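Local coordinates for protein RavA (Legionella pneumophila str. Paris, PDB 6WO6) that is a largely helical Legionella pneumophila effector that probably acts inside the infected host cell, at residues A[62-67]-A[79-84]. The protein carries 2 engineered substitutions. Numbering follows the deposited sequence.
Sequences HAIEAA and SFLFQA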
ATOM      1  N   HIS A  62       9.601  26.279 -18.249  1.00 82.92           N
ATOM      2  CA  HIS A  62       9.813  27.648 -18.706  1.00 88.60           C
ATOM      3  C   HIS A  62      10.725  27.677 -19.923  1.00 87.45           C
ATOM      4  O   HIS A  62      10.515  28.475 -20.846  1.00 89.19           O
ATOM      5  CB  HIS A  62      10.384  28.500 -17.572  1.00 94.99           C
ATOM      6  CG  HIS A  62       9.438  28.682 -16.426  1.00102.13           C
ATOM      7  ND1 HIS A  62       8.068  28.651 -16.580  1.00103.81           N
ATOM      8  CD2 HIS A  62       9.662  28.886 -15.105  1.00104.45           C
ATOM      9  CE1 HIS A  62       7.490  28.833 -15.407  1.00105.84           C
ATOM     10  NE2 HIS A  62       8.435  28.978 -14.495  1.00106.02           N
ATOM     11  N   ALA A  63      11.717  26.783 -19.963  1.00 84.37           N
ATOM     12  CA  ALA A  63      12.593  26.702 -21.126  1.00 81.58           C
ATOM     13  C   ALA A  63      11.783  26.474 -22.396  1.00 77.89           C
ATOM     14  O   ALA A  63      11.936  27.204 -23.384  1.00 79.02           O
ATOM     15  CB  ALA A  63      13.626  25.591 -20.932  1.00 80.09           C
ATOM     16  N   ILE A  64      10.882  25.487 -22.372  1.00 73.55           N
ATOM     17  CA  ILE A  64      10.048  25.216 -23.538  1.00 70.88           C
ATOM     18  C   ILE A  64       9.224  26.443 -23.901  1.00 74.02           C
ATOM     19  O   ILE A  64       8.984  26.715 -25.084  1.00 75.23           O
ATOM     20  CB  ILE A  64       9.153  23.989 -23.275  1.00 69.08           C
ATOM     21  CG1 ILE A  64      10.010  22.757 -22.976  1.00 66.43           C
ATOM     22  CG2 ILE A  64       8.235  23.727 -24.454  1.00 69.10           C
ATOM     23  CD1 ILE A  64       9.202  21.528 -22.615  1.00 65.83           C
ATOM     24  N   GLU A  65       8.805  27.219 -22.897  1.00 76.88           N
ATOM     25  CA  GLU A  65       8.003  28.405 -23.169  1.00 79.87           C
ATOM     26  C   GLU A  65       8.851  29.530 -23.749  1.00 79.20           C
ATOM     27  O   GLU A  65       8.336  30.372 -24.494  1.00 81.63           O
ATOM     28  CB  GLU A  65       7.298  28.857 -21.888  1.00 84.22           C
ATOM     29  CG  GLU A  65       6.388  30.070 -22.046  1.00 90.01           C
ATOM     30  CD  GLU A  65       5.345  29.888 -23.133  1.00 91.72           C
ATOM     31  OE1 GLU A  65       5.222  30.782 -23.998  1.00 93.73           O
ATOM     32  OE2 GLU A  65       4.650  28.849 -23.125  1.00 90.65           O
ATOM     33  N   ALA A  66      10.152  29.550 -23.441  1.00 76.77           N
ATOM     34  CA  ALA A  66      11.003  30.620 -23.950  1.00 77.40           C
ATOM     35  C   ALA A  66      11.225  30.484 -25.451  1.00 77.80           C
ATOM     36  O   ALA A  66      11.228  31.485 -26.176  1.00 79.32           O
ATOM     37  CB  ALA A  66      12.338  30.629 -23.207  1.00 75.67           C
ATOM     38  N   ALA A  67      11.408  29.256 -25.935  1.00 76.74           N
ATOM     39  CA  ALA A  67      11.643  29.009 -27.352  1.00 76.94           C
ATOM     40  C   ALA A  67      10.359  28.929 -28.167  1.00 82.43           C
ATOM     41  O   ALA A  67      10.424  28.639 -29.367  1.00 83.17           O
ATOM     42  CB  ALA A  67      12.452  27.722 -27.533  1.00 71.87           C
ATOM     43  N   SER A  79       5.740  21.331 -30.605  1.00 81.65           N
ATOM     44  CA  SER A  79       4.512  20.614 -30.274  1.00 83.42           C
ATOM     45  C   SER A  79       4.823  19.265 -29.632  1.00 78.85           C
ATOM     46  O   SER A  79       4.267  18.916 -28.580  1.00 79.54           O
ATOM     47  CB  SER A  79       3.665  20.435 -31.534  1.00 89.80           C
ATOM     48  OG  SER A  79       2.476  19.715 -31.263  1.00 93.87           O
ATOM     49  N   PHE A  80       5.718  18.494 -30.258  1.00 73.25           N
ATOM     50  CA  PHE A  80       6.116  17.204 -29.706  1.00 67.15           C
ATOM     51  C   PHE A  80       6.735  17.362 -28.322  1.00 64.49           C
ATOM     52  O   PHE A  80       6.403  16.611 -27.394  1.00 62.81           O
ATOM     53  CB  PHE A  80       7.101  16.510 -30.648  1.00 65.17           C
ATOM     54  CG  PHE A  80       6.481  16.010 -31.920  1.00 68.15           C
ATOM     55  CD1 PHE A  80       6.358  16.842 -33.022  1.00 70.94           C
ATOM     56  CD2 PHE A  80       6.029  14.705 -32.018  1.00 69.08           C
ATOM     57  CE1 PHE A  80       5.789  16.383 -34.198  1.00 73.81           C
ATOM     58  CE2 PHE A  80       5.460  14.239 -33.190  1.00 72.51           C
ATOM     59  CZ  PHE A  80       5.341  15.079 -34.282  1.00 74.73           C
ATOM     60  N   LEU A  81       7.636  18.337 -28.164  1.00 63.86           N
ATOM     61  CA  LEU A  81       8.311  18.505 -26.881  1.00 62.66           C
ATOM     62  C   LEU A  81       7.327  18.893 -25.784  1.00 66.49           C
ATOM     63  O   LEU A  81       7.416  18.390 -24.655  1.00 68.61           O
ATOM     64  CB  LEU A  81       9.426  19.543 -27.001  1.00 60.55           C
ATOM     65  CG  LEU A  81      10.396  19.548 -25.817  1.00 56.96           C
ATOM     66  CD1 LEU A  81      11.018  18.173 -25.656  1.00 53.67           C
ATOM     67  CD2 LEU A  81      11.469  20.613 -25.980  1.00 56.54           C
ATOM     68  N   PHE A  82       6.372  19.774 -26.094  1.00 67.67           N
ATOM     69  CA  PHE A  82       5.406  20.182 -25.080  1.00 68.60           C
ATOM     70  C   PHE A  82       4.481  19.031 -24.704  1.00 67.96           C
ATOM     71  O   PHE A  82       4.167  18.846 -23.522  1.00 65.38           O
ATOM     72  CB  PHE A  82       4.598  21.385 -25.561  1.00 69.96           C
ATOM     73  CG  PHE A  82       3.781  22.027 -24.478  1.00 71.48           C
ATOM     74  CD1 PHE A  82       4.392  22.793 -23.498  1.00 72.08           C
ATOM     75  CD2 PHE A  82       2.407  21.859 -24.434  1.00 72.97           C
ATOM     76  CE1 PHE A  82       3.650  23.383 -22.492  1.00 74.19           C
ATOM     77  CE2 PHE A  82       1.657  22.449 -23.432  1.00 75.08           C
ATOM     78  CZ  PHE A  82       2.280  23.211 -22.459  1.00 75.85           C
ATOM     79  N   GLN A  83       4.041  18.240 -25.689  1.00 68.29           N
ATOM     80  CA  GLN A  83       3.202  17.087 -25.370  1.00 67.23           C
ATOM     81  C   GLN A  83       3.956  16.074 -24.512  1.00 63.25           C
ATOM     82  O   GLN A  83       3.383  15.481 -23.586  1.00 63.04           O
ATOM     83  CB  GLN A  83       2.687  16.440 -26.655  1.00 69.22           C
ATOM     84  CG  GLN A  83       1.619  17.251 -27.371  1.00 74.03           C
ATOM     85  CD  GLN A  83       1.193  16.625 -28.689  1.00 78.05           C
ATOM     86  OE1 GLN A  83       0.156  15.965 -28.771  1.00 79.32           O
ATOM     87  NE2 GLN A  83       1.992  16.835 -29.729  1.00 79.60           N
ATOM     88  N   ALA A  84       5.246  15.868 -24.796  1.00 60.94           N
ATOM     89  CA  ALA A  84       6.037  14.941 -23.992  1.00 59.26           C
ATOM     90  C   ALA A  84       6.196  15.447 -22.560  1.00 60.82           C
ATOM     91  O   ALA A  84       6.072  14.669 -21.598  1.00 58.83           O
ATOM     92  CB  ALA A  84       7.402  14.721 -24.641  1.00 58.17           C
TER
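Helices 54-66 and 77-92 follow one another in the chain and pack together here through residues 62-67 and 79-84, with the CA atoms of I64 and F82 7.0 Å apart at the nearest backbone approach. Eleven residues connect the two segments. I64 carries the first side of the contact alone. Its CB is directed at the second helix, and its branches reach L81 and F82. CD1 of I64 lies 3.9 Å from CG of L81, and CG1 of I64 lies 4.0 Å from CD2 of L81. The ethyl arm therefore lies against CG and the CD2 branch of the leucine. The methyl CG2 of I64 is the branch that meets F82, 4.1 Å from its CD1. It meets the phenyl ring at its edge, near the ring plane, and not over a face. In F82, CG is anti to the backbone N (chi1 -169°), and chi2 of 74° sets the turn of the ring that brings CD1 to the methyl. I64 and L81 are buried, while F82 is exposed. L81 also packs on L48 and L26, which links the pair to helices 38-51 and 23-28. I64 O receives a weak hydrogen bond from NE2 of H78. No hydrogen bond or salt bridge joins the two segments directly. Only 156 Å² is buried between them, which implies a small apolar contact held by van der Waals packing and the exclusion of water.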